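Local coordinates for protein phosphoglycerate dehydrogenase (Lactobacillus plantarum, PDB 3EVT) that probably catalyses the NAD-dependent oxidation of D-3-phosphoglycerate to 3-phosphohydroxypyruvate, the entry step of the phosphorylated route to serine, at residues A[141-146]-A[180-185]; A[197-200]-A[204-207]; A[208-213]-A[234-239]; A[223-226]-A[230-233]. All coordinates share one frame; numbering follows the deposited sequence.

Contact 1 (A[141-146]-A[180-185]); sequences LIYGTG and VAFTAT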
ATOM      1  N   LEU A 141     -11.521  -9.446   4.503  1.00 44.61           N
ATOM      2  CA  LEU A 141     -12.908  -9.609   4.115  1.00 43.70           C
ATOM      3  C   LEU A 141     -13.626  -8.242   4.040  1.00 43.62           C
ATOM      4  O   LEU A 141     -13.767  -7.526   5.049  1.00 43.72           O
ATOM      5  CB  LEU A 141     -13.591 -10.552   5.140  1.00 43.35           C
ATOM      6  CG  LEU A 141     -15.114 -10.754   4.902  1.00 41.33           C
ATOM      7  CD1 LEU A 141     -15.414 -11.361   3.502  1.00 38.08           C
ATOM      8  CD2 LEU A 141     -15.666 -11.635   6.017  1.00 37.56           C
ATOM      9  N   ILE A 142     -14.089  -7.862   2.853  1.00 43.66           N
ATOM     10  CA  ILE A 142     -14.822  -6.571   2.684  1.00 42.38           C
ATOM     11  C   ILE A 142     -16.292  -6.800   2.285  1.00 43.36           C
ATOM     12  O   ILE A 142     -16.574  -7.493   1.326  1.00 42.69           O
ATOM     13  CB  ILE A 142     -14.185  -5.670   1.569  1.00 41.59           C
ATOM     14  CG1 ILE A 142     -12.645  -5.591   1.712  1.00 40.70           C
ATOM     15  CG2 ILE A 142     -14.865  -4.247   1.496  1.00 38.22           C
ATOM     16  CD1 ILE A 142     -11.917  -5.022   0.404  1.00 36.88           C
ATOM     17  N   TYR A 143     -17.197  -6.201   3.051  1.00 44.33           N
ATOM     18  CA  TYR A 143     -18.618  -6.155   2.771  1.00 45.78           C
ATOM     19  C   TYR A 143     -18.915  -4.915   1.952  1.00 46.27           C
ATOM     20  O   TYR A 143     -18.771  -3.773   2.446  1.00 46.47           O
ATOM     21  CB  TYR A 143     -19.421  -6.087   4.100  1.00 46.48           C
ATOM     22  CG  TYR A 143     -19.479  -7.388   4.904  1.00 45.86           C
ATOM     23  CD1 TYR A 143     -20.676  -8.129   4.978  1.00 44.64           C
ATOM     24  CD2 TYR A 143     -18.361  -7.856   5.616  1.00 44.76           C
ATOM     25  CE1 TYR A 143     -20.753  -9.289   5.724  1.00 39.53           C
ATOM     26  CE2 TYR A 143     -18.419  -9.024   6.358  1.00 43.57           C
ATOM     27  CZ  TYR A 143     -19.638  -9.741   6.402  1.00 45.41           C
ATOM     28  OH  TYR A 143     -19.730 -10.923   7.113  1.00 43.77           O
ATOM     29  N   GLY A 144     -19.332  -5.134   0.705  1.00 46.41           N
ATOM     30  CA  GLY A 144     -19.512  -4.032  -0.221  1.00 47.19           C
ATOM     31  C   GLY A 144     -18.480  -4.118  -1.318  1.00 48.00           C
ATOM     32  O   GLY A 144     -17.287  -3.827  -1.091  1.00 49.40           O
ATOM     33  N   THR A 145     -18.905  -4.502  -2.511  1.00 47.19           N
ATOM     34  CA  THR A 145     -17.971  -4.647  -3.625  1.00 47.76           C
ATOM     35  C   THR A 145     -18.240  -3.561  -4.700  1.00 47.41           C
ATOM     36  O   THR A 145     -17.919  -3.736  -5.891  1.00 47.32           O
ATOM     37  CB  THR A 145     -17.979  -6.097  -4.209  1.00 48.95           C
ATOM     38  OG1 THR A 145     -19.268  -6.398  -4.766  1.00 50.29           O
ATOM     39  CG2 THR A 145     -17.662  -7.126  -3.121  1.00 46.75           C
ATOM     40  N   GLY A 146     -18.821  -2.442  -4.264  1.00 46.51           N
ATOM     41  CA  GLY A 146     -18.940  -1.256  -5.126  1.00 46.83           C
ATOM     42  C   GLY A 146     -17.571  -0.625  -5.392  1.00 48.00           C
ATOM     43  O   GLY A 146     -16.520  -1.254  -5.151  1.00 47.61           O
ATOM     44  N   VAL A 180     -18.479 -13.477  -2.162  1.00 54.36           N
ATOM     45  CA  VAL A 180     -19.523 -14.332  -1.640  1.00 53.72           C
ATOM     46  C   VAL A 180     -20.809 -13.550  -1.448  1.00 54.09           C
ATOM     47  O   VAL A 180     -20.788 -12.332  -1.308  1.00 54.00           O
ATOM     48  CB  VAL A 180     -19.135 -14.955  -0.293  1.00 54.00           C
ATOM     49  CG1 VAL A 180     -17.879 -15.824  -0.436  1.00 54.89           C
ATOM     50  CG2 VAL A 180     -18.980 -13.888   0.774  1.00 51.42           C
ATOM     51  N   ALA A 181     -21.932 -14.266  -1.427  1.00 53.91           N
ATOM     52  CA  ALA A 181     -23.238 -13.680  -1.135  1.00 52.94           C
ATOM     53  C   ALA A 181     -23.377 -13.490   0.369  1.00 52.57           C
ATOM     54  O   ALA A 181     -22.760 -14.205   1.128  1.00 52.09           O
ATOM     55  CB  ALA A 181     -24.356 -14.605  -1.656  1.00 53.61           C
ATOM     56  N   PHE A 182     -24.190 -12.542   0.809  1.00 52.84           N
ATOM     57  CA  PHE A 182     -24.432 -12.354   2.261  1.00 53.86           C
ATOM     58  C   PHE A 182     -24.735 -13.624   3.055  1.00 55.07           C
ATOM     59  O   PHE A 182     -24.386 -13.731   4.240  1.00 55.92           O
ATOM     60  CB  PHE A 182     -25.561 -11.353   2.501  1.00 53.35           C
ATOM     61  CG  PHE A 182     -25.213  -9.938   2.109  1.00 54.35           C
ATOM     62  CD1 PHE A 182     -24.459  -9.138   2.953  1.00 53.14           C
ATOM     63  CD2 PHE A 182     -25.639  -9.408   0.901  1.00 53.95           C
ATOM     64  CE1 PHE A 182     -24.138  -7.850   2.613  1.00 53.18           C
ATOM     65  CE2 PHE A 182     -25.330  -8.102   0.553  1.00 54.80           C
ATOM     66  CZ  PHE A 182     -24.573  -7.322   1.408  1.00 54.84           C
ATOM     67  N   THR A 183     -25.387 -14.582   2.404  1.00 56.05           N
ATOM     68  CA  THR A 183     -25.915 -15.765   3.079  1.00 56.65           C
ATOM     69  C   THR A 183     -24.804 -16.772   3.174  1.00 57.04           C
ATOM     70  O   THR A 183     -24.936 -17.791   3.857  1.00 57.67           O
ATOM     71  CB  THR A 183     -27.175 -16.344   2.336  1.00 56.27           C
ATOM     72  OG1 THR A 183     -26.892 -16.520   0.936  1.00 55.42           O
ATOM     73  CG2 THR A 183     -28.348 -15.352   2.447  1.00 56.51           C
ATOM     74  N   ALA A 184     -23.692 -16.464   2.511  1.00 56.83           N
ATOM     75  CA  ALA A 184     -22.597 -17.451   2.330  1.00 56.62           C
ATOM     76  C   ALA A 184     -21.254 -17.063   2.977  1.00 56.57           C
ATOM     77  O   ALA A 184     -20.192 -17.355   2.424  1.00 56.55           O
ATOM     78  CB  ALA A 184     -22.412 -17.760   0.798  1.00 55.05           C
ATOM     79  N   THR A 185     -21.294 -16.429   4.148  1.00 56.81           N
ATOM     80  CA  THR A 185     -20.091 -15.770   4.726  1.00 56.94           C
ATOM     81  C   THR A 185     -19.382 -16.467   5.874  1.00 56.73           C
ATOM     82  O   THR A 185     -18.318 -15.996   6.325  1.00 56.30           O
ATOM     83  CB  THR A 185     -20.366 -14.310   5.269  1.00 57.27           C
ATOM     84  OG1 THR A 185     -21.424 -14.324   6.238  1.00 57.10           O
ATOM     85  CG2 THR A 185     -20.726 -13.356   4.148  1.00 56.89           C
TER
HETATM   86  O   HOH W   1     -22.081 -12.135   7.333  1.00 60.32           O
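The phenol oxygen of Y143 and the hydroxyl of T185 share one water, which lies 2.7 Å from Y143 OH and 2.5 Å from T185 OG1. The two residues belong to the Rossmann-type half of the protein: Y143 ends strand 139-143, and T185 lies in the turn after the edge strand 178-181, with strand 162-167 running between them. Y143 OH and T185 OG1 are 3.9 Å apart, too far for a direct bond, and the water fills the role of go-between, sitting in the plane of the phenol ring at its edge. A tyrosine suits this place because its ring carbons pack among L189, I195 and L199 while OH, at the far end, reaches the water. With CG turned anti to the carbonyl carbon (chi1 -74°), the ring points towards F182 and T185 and crosses the T185 side chain at about a right angle. F182 adds the apolar part: its CE1 approaches the edge of the Y143 ring, close to the ring plane. Y143 also makes an edge-to-face contact with F209. Beyond Y143 the chain enters a glycine-rich turn whose G144 and G146 fit the dinucleotide-binding GxGxxG pattern. At the positive phi of G144 (112°) a side chain would collide with the carbonyl oxygen of Y143, which makes glycine the fitting residue. The closest approach of the two rings is Y143 CD1 to F182 CE1, 4.2 Å.

Contact 2 (A[197-200]-A[204-207]); sequences NALP and TTHH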
ATOM      1  N   ASN A 197     -16.341  -3.117   6.972  1.00 45.37           N
ATOM      2  CA  ASN A 197     -17.666  -2.746   6.512  1.00 45.78           C
ATOM      3  C   ASN A 197     -17.622  -1.507   5.638  1.00 45.85           C
ATOM      4  O   ASN A 197     -17.231  -0.479   6.109  1.00 45.67           O
ATOM      5  CB  ASN A 197     -18.615  -2.436   7.660  1.00 45.55           C
ATOM      6  CG  ASN A 197     -19.983  -2.037   7.131  1.00 47.50           C
ATOM      7  OD1 ASN A 197     -20.465  -2.686   6.216  1.00 48.29           O
ATOM      8  ND2 ASN A 197     -20.550  -0.929   7.602  1.00 46.37           N
ATOM      9  N   ALA A 198     -18.049  -1.620   4.379  1.00 47.19           N
ATOM     10  CA  ALA A 198     -18.210  -0.469   3.514  1.00 48.87           C
ATOM     11  C   ALA A 198     -19.628  -0.465   2.908  1.00 50.29           C
ATOM     12  O   ALA A 198     -19.846   0.036   1.813  1.00 52.85           O
ATOM     13  CB  ALA A 198     -17.133  -0.504   2.378  1.00 48.52           C
ATOM     14  N   LEU A 199     -20.607  -1.057   3.579  1.00 51.29           N
ATOM     15  CA  LEU A 199     -21.975  -1.112   3.027  1.00 50.75           C
ATOM     16  C   LEU A 199     -22.783   0.159   3.232  1.00 51.59           C
ATOM     17  O   LEU A 199     -22.524   0.948   4.174  1.00 51.22           O
ATOM     18  CB  LEU A 199     -22.756  -2.222   3.694  1.00 48.92           C
ATOM     19  CG  LEU A 199     -22.238  -3.610   3.444  1.00 49.99           C
ATOM     20  CD1 LEU A 199     -22.814  -4.559   4.523  1.00 51.18           C
ATOM     21  CD2 LEU A 199     -22.588  -4.053   2.049  1.00 49.25           C
ATOM     22  N   PRO A 200     -23.823   0.327   2.394  1.00 52.39           N
ATOM     23  CA  PRO A 200     -24.843   1.306   2.701  1.00 53.00           C
ATOM     24  C   PRO A 200     -25.760   0.762   3.810  1.00 53.59           C
ATOM     25  O   PRO A 200     -25.885  -0.486   3.999  1.00 52.97           O
ATOM     26  CB  PRO A 200     -25.617   1.409   1.380  1.00 52.66           C
ATOM     27  CG  PRO A 200     -25.632  -0.001   0.899  1.00 52.97           C
ATOM     28  CD  PRO A 200     -24.210  -0.503   1.226  1.00 52.78           C
ATOM     29  N   THR A 204     -31.997  -4.409   6.524  1.00 64.36           N
ATOM     30  CA  THR A 204     -31.421  -5.716   6.841  1.00 64.99           C
ATOM     31  C   THR A 204     -29.895  -5.735   7.021  1.00 65.09           C
ATOM     32  O   THR A 204     -29.301  -6.807   7.123  1.00 65.61           O
ATOM     33  CB  THR A 204     -31.798  -6.817   5.803  1.00 65.07           C
ATOM     34  OG1 THR A 204     -31.518  -6.359   4.471  1.00 65.78           O
ATOM     35  CG2 THR A 204     -33.267  -7.248   5.959  1.00 64.61           C
ATOM     36  N   THR A 205     -29.251  -4.577   7.040  1.00 64.23           N
ATOM     37  CA  THR A 205     -27.833  -4.549   7.366  1.00 63.32           C
ATOM     38  C   THR A 205     -27.636  -3.691   8.592  1.00 62.30           C
ATOM     39  O   THR A 205     -26.528  -3.254   8.883  1.00 62.09           O
ATOM     40  CB  THR A 205     -26.986  -4.011   6.218  1.00 63.98           C
ATOM     41  OG1 THR A 205     -27.399  -2.675   5.911  1.00 63.83           O
ATOM     42  CG2 THR A 205     -27.145  -4.905   4.968  1.00 63.92           C
ATOM     43  N   HIS A 206     -28.722  -3.469   9.322  1.00 61.22           N
ATOM     44  CA  HIS A 206     -28.670  -2.735  10.579  1.00 60.55           C
ATOM     45  C   HIS A 206     -28.253  -3.736  11.639  1.00 59.65           C
ATOM     46  O   HIS A 206     -28.779  -4.859  11.675  1.00 58.80           O
ATOM     47  CB  HIS A 206     -30.046  -2.094  10.910  1.00 61.41           C
ATOM     48  CG  HIS A 206     -30.101  -1.434  12.256  1.00 62.47           C
ATOM     49  ND1 HIS A 206     -30.285  -2.147  13.428  1.00 62.87           N
ATOM     50  CD2 HIS A 206     -29.976  -0.132  12.622  1.00 61.40           C
ATOM     51  CE1 HIS A 206     -30.273  -1.318  14.454  1.00 60.48           C
ATOM     52  NE2 HIS A 206     -30.079  -0.091  13.995  1.00 61.97           N
ATOM     53  N   HIS A 207     -27.283  -3.346  12.476  1.00 58.72           N
ATOM     54  CA  HIS A 207     -26.668  -4.254  13.450  1.00 57.78           C
ATOM     55  C   HIS A 207     -26.239  -5.597  12.830  1.00 56.89           C
ATOM     56  O   HIS A 207     -26.337  -6.656  13.458  1.00 56.56           O
ATOM     57  CB  HIS A 207     -27.580  -4.443  14.673  1.00 57.75           C
ATOM     58  CG  HIS A 207     -27.618  -3.244  15.579  1.00 60.76           C
ATOM     59  ND1 HIS A 207     -28.031  -3.308  16.892  1.00 62.58           N
ATOM     60  CD2 HIS A 207     -27.252  -1.953  15.365  1.00 63.45           C
ATOM     61  CE1 HIS A 207     -27.941  -2.109  17.443  1.00 62.38           C
ATOM     62  NE2 HIS A 207     -27.476  -1.266  16.537  1.00 64.19           N
TER
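L199 and T205 face each other across a loop whose flat groups lie toward its two ends. The imidazole of H207 has one face overlaid by its neighbour H206, whose CE1 stands 3.2 Å above the H207 ring plane and toward its rim; H207 NE2 is hydrogen-bonded to E255 OE1. The carboxamide of N197 is approached from above its plane: L199 N donates to N197 OD1 over 3.1 Å with an N-H...O angle of 164°, yet the donor stands 60° out of the carbonyl plane. This is an Asx turn, and it bends the chain as it leaves strand 194-197 at the C-terminal end of the sheet, where Rossmann folds bind their dinucleotide. Between these groups the contact itself is slight. L199 CD1 comes to 4.4 Å from T205 CG2, so a branched apolar residue faces the methyl of a threonine. The T205 hydroxyl lies between its backbone N and carbonyl carbon (chi1 60°), a torsion that turns OG1 back into the loop, where it is hydrogen-bonded to T202 N and lies 3.3 Å from P200 O. Threonine thus serves both sides of the turn, with a methyl for leucine and an oxygen for the backbone. The loop is probably shaped more by short-range polar bonds to its own main chain (T205 OG1 with T202 N, L199 N with N197 OD1) than by the single methyl contact.

Contact 3 (A[208-213]-A[234-239]); sequences LFSTEL and TTALMT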
ATOM      1  N   LEU A 208     -25.790  -5.542  11.579  1.00 55.78           N
ATOM      2  CA  LEU A 208     -25.251  -6.713  10.894  1.00 55.42           C
ATOM      3  C   LEU A 208     -23.992  -7.176  11.628  1.00 55.03           C
ATOM      4  O   LEU A 208     -23.770  -8.370  11.844  1.00 55.69           O
ATOM      5  CB  LEU A 208     -24.930  -6.358   9.435  1.00 56.07           C
ATOM      6  CG  LEU A 208     -24.246  -7.517   8.720  1.00 55.79           C
ATOM      7  CD1 LEU A 208     -25.079  -8.722   8.952  1.00 58.19           C
ATOM      8  CD2 LEU A 208     -24.064  -7.252   7.253  1.00 56.37           C
ATOM      9  N   PHE A 209     -23.185  -6.210  12.065  1.00 53.91           N
ATOM     10  CA  PHE A 209     -22.012  -6.506  12.891  1.00 52.73           C
ATOM     11  C   PHE A 209     -22.374  -6.583  14.371  1.00 53.28           C
ATOM     12  O   PHE A 209     -22.376  -5.602  15.117  1.00 52.41           O
ATOM     13  CB  PHE A 209     -20.854  -5.554  12.520  1.00 51.36           C
ATOM     14  CG  PHE A 209     -20.531  -5.617  11.048  1.00 48.32           C
ATOM     15  CD1 PHE A 209     -19.606  -6.541  10.557  1.00 43.56           C
ATOM     16  CD2 PHE A 209     -21.222  -4.816  10.132  1.00 46.52           C
ATOM     17  CE1 PHE A 209     -19.344  -6.658   9.167  1.00 42.98           C
ATOM     18  CE2 PHE A 209     -20.985  -4.930   8.763  1.00 43.72           C
ATOM     19  CZ  PHE A 209     -20.025  -5.866   8.272  1.00 43.70           C
ATOM     20  N   SER A 210     -22.695  -7.794  14.794  1.00 54.46           N
ATOM     21  CA  SER A 210     -23.199  -7.987  16.130  1.00 56.03           C
ATOM     22  C   SER A 210     -22.865  -9.398  16.615  1.00 56.60           C
ATOM     23  O   SER A 210     -22.011 -10.093  16.016  1.00 56.22           O
ATOM     24  CB  SER A 210     -24.717  -7.733  16.131  1.00 56.48           C
ATOM     25  OG  SER A 210     -25.197  -7.491  17.439  1.00 60.07           O
ATOM     26  N   THR A 211     -23.517  -9.821  17.705  1.00 57.20           N
ATOM     27  CA  THR A 211     -23.139 -11.068  18.387  1.00 57.36           C
ATOM     28  C   THR A 211     -22.968 -12.274  17.476  1.00 57.51           C
ATOM     29  O   THR A 211     -21.925 -12.935  17.535  1.00 58.31           O
ATOM     30  CB  THR A 211     -24.040 -11.423  19.660  1.00 58.03           C
ATOM     31  OG1 THR A 211     -23.605 -10.658  20.792  1.00 58.40           O
ATOM     32  CG2 THR A 211     -23.887 -12.894  20.036  1.00 57.54           C
ATOM     33  N   GLU A 212     -23.965 -12.601  16.649  1.00 57.34           N
ATOM     34  CA  GLU A 212     -23.838 -13.823  15.837  1.00 56.36           C
ATOM     35  C   GLU A 212     -22.606 -13.777  14.935  1.00 55.83           C
ATOM     36  O   GLU A 212     -21.798 -14.728  14.920  1.00 55.99           O
ATOM     37  CB  GLU A 212     -25.091 -14.060  14.994  1.00 57.13           C
ATOM     38  N   LEU A 213     -22.478 -12.672  14.185  1.00 54.78           N
ATOM     39  CA  LEU A 213     -21.344 -12.433  13.247  1.00 54.13           C
ATOM     40  C   LEU A 213     -19.999 -12.584  13.940  1.00 53.71           C
ATOM     41  O   LEU A 213     -19.166 -13.390  13.522  1.00 53.87           O
ATOM     42  CB  LEU A 213     -21.422 -11.054  12.555  1.00 53.19           C
ATOM     43  CG  LEU A 213     -20.356 -10.801  11.455  1.00 51.97           C
ATOM     44  CD1 LEU A 213     -20.787  -9.836  10.340  1.00 48.49           C
ATOM     45  CD2 LEU A 213     -18.978 -10.382  11.987  1.00 47.92           C
ATOM     46  N   THR A 234     -22.761  -1.472  19.064  1.00 56.58           N
ATOM     47  CA  THR A 234     -21.693  -0.946  19.893  1.00 57.69           C
ATOM     48  C   THR A 234     -21.479  -1.837  21.117  1.00 57.58           C
ATOM     49  O   THR A 234     -20.352  -2.066  21.564  1.00 57.85           O
ATOM     50  CB  THR A 234     -22.060   0.479  20.382  1.00 57.97           C
ATOM     51  OG1 THR A 234     -21.899   1.428  19.314  1.00 60.13           O
ATOM     52  CG2 THR A 234     -21.151   0.877  21.484  1.00 60.34           C
ATOM     53  N   THR A 235     -22.575  -2.352  21.653  1.00 57.45           N
ATOM     54  CA  THR A 235     -22.490  -3.206  22.831  1.00 57.56           C
ATOM     55  C   THR A 235     -21.841  -4.557  22.555  1.00 56.20           C
ATOM     56  O   THR A 235     -20.881  -4.941  23.251  1.00 56.00           O
ATOM     57  CB  THR A 235     -23.880  -3.386  23.480  1.00 58.11           C
ATOM     58  OG1 THR A 235     -24.268  -2.112  24.018  1.00 60.44           O
ATOM     59  CG2 THR A 235     -23.819  -4.422  24.600  1.00 57.79           C
ATOM     60  N   ALA A 236     -22.346  -5.230  21.520  1.00 54.74           N
ATOM     61  CA  ALA A 236     -21.763  -6.488  21.057  1.00 54.27           C
ATOM     62  C   ALA A 236     -20.264  -6.320  20.765  1.00 54.52           C
ATOM     63  O   ALA A 236     -19.437  -7.168  21.165  1.00 54.75           O
ATOM     64  CB  ALA A 236     -22.494  -6.975  19.839  1.00 53.75           C
ATOM     65  N   LEU A 237     -19.919  -5.213  20.089  1.00 53.42           N
ATOM     66  CA  LEU A 237     -18.536  -4.912  19.732  1.00 52.79           C
ATOM     67  C   LEU A 237     -17.647  -4.889  20.993  1.00 52.95           C
ATOM     68  O   LEU A 237     -16.609  -5.587  21.069  1.00 52.54           O
ATOM     69  CB  LEU A 237     -18.442  -3.600  18.919  1.00 52.18           C
ATOM     70  CG  LEU A 237     -16.992  -3.085  18.644  1.00 52.76           C
ATOM     71  CD1 LEU A 237     -16.141  -4.041  17.783  1.00 51.69           C
ATOM     72  CD2 LEU A 237     -16.926  -1.688  18.050  1.00 49.97           C
ATOM     73  N   MET A 238     -18.063  -4.112  21.996  1.00 53.47           N
ATOM     74  CA  MET A 238     -17.283  -4.021  23.215  1.00 53.64           C
ATOM     75  C   MET A 238     -17.157  -5.366  23.926  1.00 53.99           C
ATOM     76  O   MET A 238     -16.072  -5.693  24.429  1.00 53.34           O
ATOM     77  CB  MET A 238     -17.797  -2.908  24.133  1.00 54.01           C
ATOM     78  CG  MET A 238     -17.485  -1.486  23.565  1.00 54.63           C
ATOM     79  SD  MET A 238     -17.870  -0.173  24.734  1.00 52.48           S
ATOM     80  CE  MET A 238     -19.641  -0.258  24.521  1.00 48.60           C
ATOM     81  N   THR A 239     -18.232  -6.168  23.913  1.00 53.63           N
ATOM     82  CA  THR A 239     -18.144  -7.498  24.498  1.00 54.06           C
ATOM     83  C   THR A 239     -17.317  -8.513  23.661  1.00 52.90           C
ATOM     84  O   THR A 239     -16.547  -9.307  24.227  1.00 52.17           O
ATOM     85  CB  THR A 239     -19.534  -8.006  25.090  1.00 54.27           C
ATOM     86  OG1 THR A 239     -20.418  -8.351  24.047  1.00 57.00           O
ATOM     87  CG2 THR A 239     -20.227  -6.892  25.904  1.00 54.88           C
TER
HETATM   88  O   HOH W   2     -20.548  -9.634  20.887  1.00 49.07           O
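S210 meets A236 with a short side chain that does two jobs. Its CB lies 4.4 Å from A236 CB, and from there OG extends anti to the backbone N (chi1 -162°) to pass 3.7 Å from A236 CB. The same oxygen is hydrogen-bonded to D233 OD2, so the methyl of A236 lies beside a hydroxyl already engaged. S210 holds the N-cap position of helix 211-215, but its side chain makes no capping bond there; it reaches instead to the aspartate whose other carboxylate oxygen, OD1, caps A236 N at the start of helix 234-242. One carboxylate therefore ties the beginnings of two helices together. Alanine suits the buried spot opposite, since its single methyl lets the backbones come close: the CA atoms of S210 and A236 are 5.3 Å apart, and T211 N is 3.7 Å from A236 CB. On the more exposed side T211 continues the contact. Its OG1 lies 4.0 Å from A236 CB and is hydrogen-bonded to a water at 3.2 Å, and that water donates to A236 O over 2.7 Å, linking the exposed T211 hydroxyl to a helix carbonyl. The arrangement is a packing of two helix starts on the sheet of the Rossmann-type domain. F209 packs on strands 194-197 and 222-225, while L237, the next residue after A236, rests on strands 222-225 and 248-251, so both segments are seated on the same run of strands.

Contact 4 (A[223-226]-A[230-233]); sequences LINI and PAVD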
ATOM      1  N   LEU A 223     -11.806  -5.272  13.301  1.00 42.86           N
ATOM      2  CA  LEU A 223     -13.017  -4.829  12.621  1.00 43.20           C
ATOM      3  C   LEU A 223     -12.874  -3.378  12.240  1.00 42.58           C
ATOM      4  O   LEU A 223     -12.462  -2.570  13.081  1.00 42.95           O
ATOM      5  CB  LEU A 223     -14.274  -5.011  13.488  1.00 43.61           C
ATOM      6  CG  LEU A 223     -15.546  -4.404  12.843  1.00 42.18           C
ATOM      7  CD1 LEU A 223     -16.053  -5.295  11.677  1.00 44.36           C
ATOM      8  CD2 LEU A 223     -16.616  -4.273  13.899  1.00 40.43           C
ATOM      9  N   ILE A 224     -13.198  -3.034  10.986  1.00 41.86           N
ATOM     10  CA  ILE A 224     -13.098  -1.644  10.572  1.00 41.92           C
ATOM     11  C   ILE A 224     -14.396  -1.184   9.968  1.00 42.14           C
ATOM     12  O   ILE A 224     -14.888  -1.811   9.045  1.00 43.20           O
ATOM     13  CB  ILE A 224     -11.938  -1.415   9.569  1.00 41.54           C
ATOM     14  CG1 ILE A 224     -10.587  -1.791  10.230  1.00 41.19           C
ATOM     15  CG2 ILE A 224     -11.949   0.073   9.102  1.00 42.06           C
ATOM     16  CD1 ILE A 224      -9.647  -2.424   9.347  1.00 37.72           C
ATOM     17  N   ASN A 225     -14.942  -0.071  10.451  1.00 42.87           N
ATOM     18  CA  ASN A 225     -16.226   0.416   9.923  1.00 43.22           C
ATOM     19  C   ASN A 225     -16.088   1.742   9.208  1.00 43.19           C
ATOM     20  O   ASN A 225     -15.834   2.776   9.816  1.00 43.68           O
ATOM     21  CB  ASN A 225     -17.315   0.556  11.023  1.00 43.23           C
ATOM     22  CG  ASN A 225     -18.697   0.741  10.421  1.00 44.03           C
ATOM     23  OD1 ASN A 225     -18.853   0.677   9.194  1.00 42.00           O
ATOM     24  ND2 ASN A 225     -19.706   0.950  11.262  1.00 45.81           N
ATOM     25  N   ILE A 226     -16.266   1.719   7.901  1.00 44.96           N
ATOM     26  CA  ILE A 226     -16.262   2.942   7.125  1.00 45.34           C
ATOM     27  C   ILE A 226     -17.587   2.934   6.359  1.00 46.22           C
ATOM     28  O   ILE A 226     -17.714   3.556   5.329  1.00 46.46           O
ATOM     29  CB  ILE A 226     -15.071   2.993   6.141  1.00 45.62           C
ATOM     30  CG1 ILE A 226     -14.928   1.655   5.409  1.00 47.37           C
ATOM     31  CG2 ILE A 226     -13.759   3.355   6.857  1.00 43.00           C
ATOM     32  CD1 ILE A 226     -14.333   1.769   4.040  1.00 50.38           C
ATOM     33  N   PRO A 230     -24.739   2.603  12.510  1.00 49.98           N
ATOM     34  CA  PRO A 230     -25.674   1.539  12.965  1.00 49.96           C
ATOM     35  C   PRO A 230     -25.484   0.152  12.327  1.00 50.28           C
ATOM     36  O   PRO A 230     -26.269  -0.733  12.604  1.00 51.01           O
ATOM     37  CB  PRO A 230     -27.069   2.081  12.585  1.00 50.00           C
ATOM     38  CG  PRO A 230     -26.845   3.587  12.233  1.00 50.58           C
ATOM     39  CD  PRO A 230     -25.422   3.681  11.755  1.00 49.05           C
ATOM     40  N   ALA A 231     -24.493  -0.027  11.457  1.00 48.96           N
ATOM     41  CA  ALA A 231     -24.201  -1.357  10.944  1.00 48.93           C
ATOM     42  C   ALA A 231     -23.651  -2.202  12.078  1.00 48.76           C
ATOM     43  O   ALA A 231     -23.741  -3.408  12.052  1.00 48.68           O
ATOM     44  CB  ALA A 231     -23.186  -1.289   9.786  1.00 47.26           C
ATOM     45  N   VAL A 232     -23.084  -1.521  13.066  1.00 50.25           N
ATOM     46  CA  VAL A 232     -22.344  -2.121  14.143  1.00 51.08           C
ATOM     47  C   VAL A 232     -23.012  -1.869  15.494  1.00 52.59           C
ATOM     48  O   VAL A 232     -23.266  -0.739  15.911  1.00 51.67           O
ATOM     49  CB  VAL A 232     -20.901  -1.533  14.173  1.00 51.40           C
ATOM     50  CG1 VAL A 232     -20.133  -1.934  15.438  1.00 49.95           C
ATOM     51  CG2 VAL A 232     -20.151  -1.867  12.871  1.00 50.65           C
ATOM     52  N   ASP A 233     -23.285  -2.969  16.178  1.00 55.05           N
ATOM     53  CA  ASP A 233     -23.834  -2.968  17.510  1.00 56.12           C
ATOM     54  C   ASP A 233     -22.703  -2.663  18.491  1.00 56.47           C
ATOM     55  O   ASP A 233     -21.793  -3.491  18.729  1.00 56.51           O
ATOM     56  CB  ASP A 233     -24.457  -4.339  17.742  1.00 57.02           C
ATOM     57  CG  ASP A 233     -25.135  -4.463  19.094  1.00 60.36           C
ATOM     58  OD1 ASP A 233     -24.677  -3.820  20.056  1.00 59.01           O
ATOM     59  OD2 ASP A 233     -26.103  -5.271  19.192  1.00 67.88           O
TER
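A chi1 of -167° swings the N225 amide away from its own backbone nitrogen and towards V232 from the end of strand 222-225; with V232 chi1 at 170°, CG2 stands opposite the carbonyl carbon and meets the amide. The two side chains run antiparallel, one alongside the other. N225 ND2 lies 3.3 Å from V232 CG2, the closest pair. N225 CG is 3.9 Å from V232 CG2, a tight and fully buried fit. An amide can lie against a methyl here because its polar atoms are already engaged: ND2 is hydrogen-bonded to R228 O, while OD1 accepts from both G227 N and N197 ND2. These bonds fix the rotation of the amide, and they tie the loop that follows the strand back to the strand's own end. A231 CB flanks the amide nitrogen at 4.4 Å from N225 ND2. Two residues earlier in the strand, L223 CD2 meets V232 CG2 at 4.4 Å, so valine bridges a polar and an apolar neighbour. Strand 222-225 runs between strands 194-197 and 248-251; I224 turns to helix 93-110, whereas L223 and V232 both rest against L237 of helix 234-242.

All four contacts belong to the one parallel, Rossmann-type sheet and its connections. Contact 4 is the fully buried one, and its amide is satisfied by backbone and by N197; contacts 1, 2 and 3 are partly buried, and 1 and 3 each use a water. Contact 2 lies in the loop after strand 194-197, and contact 4 joins the neighbouring strand 222-225 to the loop that follows it; H207 N to P230 O links them. Contact 4 ends at D233, the N-cap of helix 234-242, which contact 3 uses, and F209 exchanges backbone bonds with A231 and D233. Contact 1 spans strands on the other side of strand 194-197 and meets contact 2 through Y143 O and A198 N.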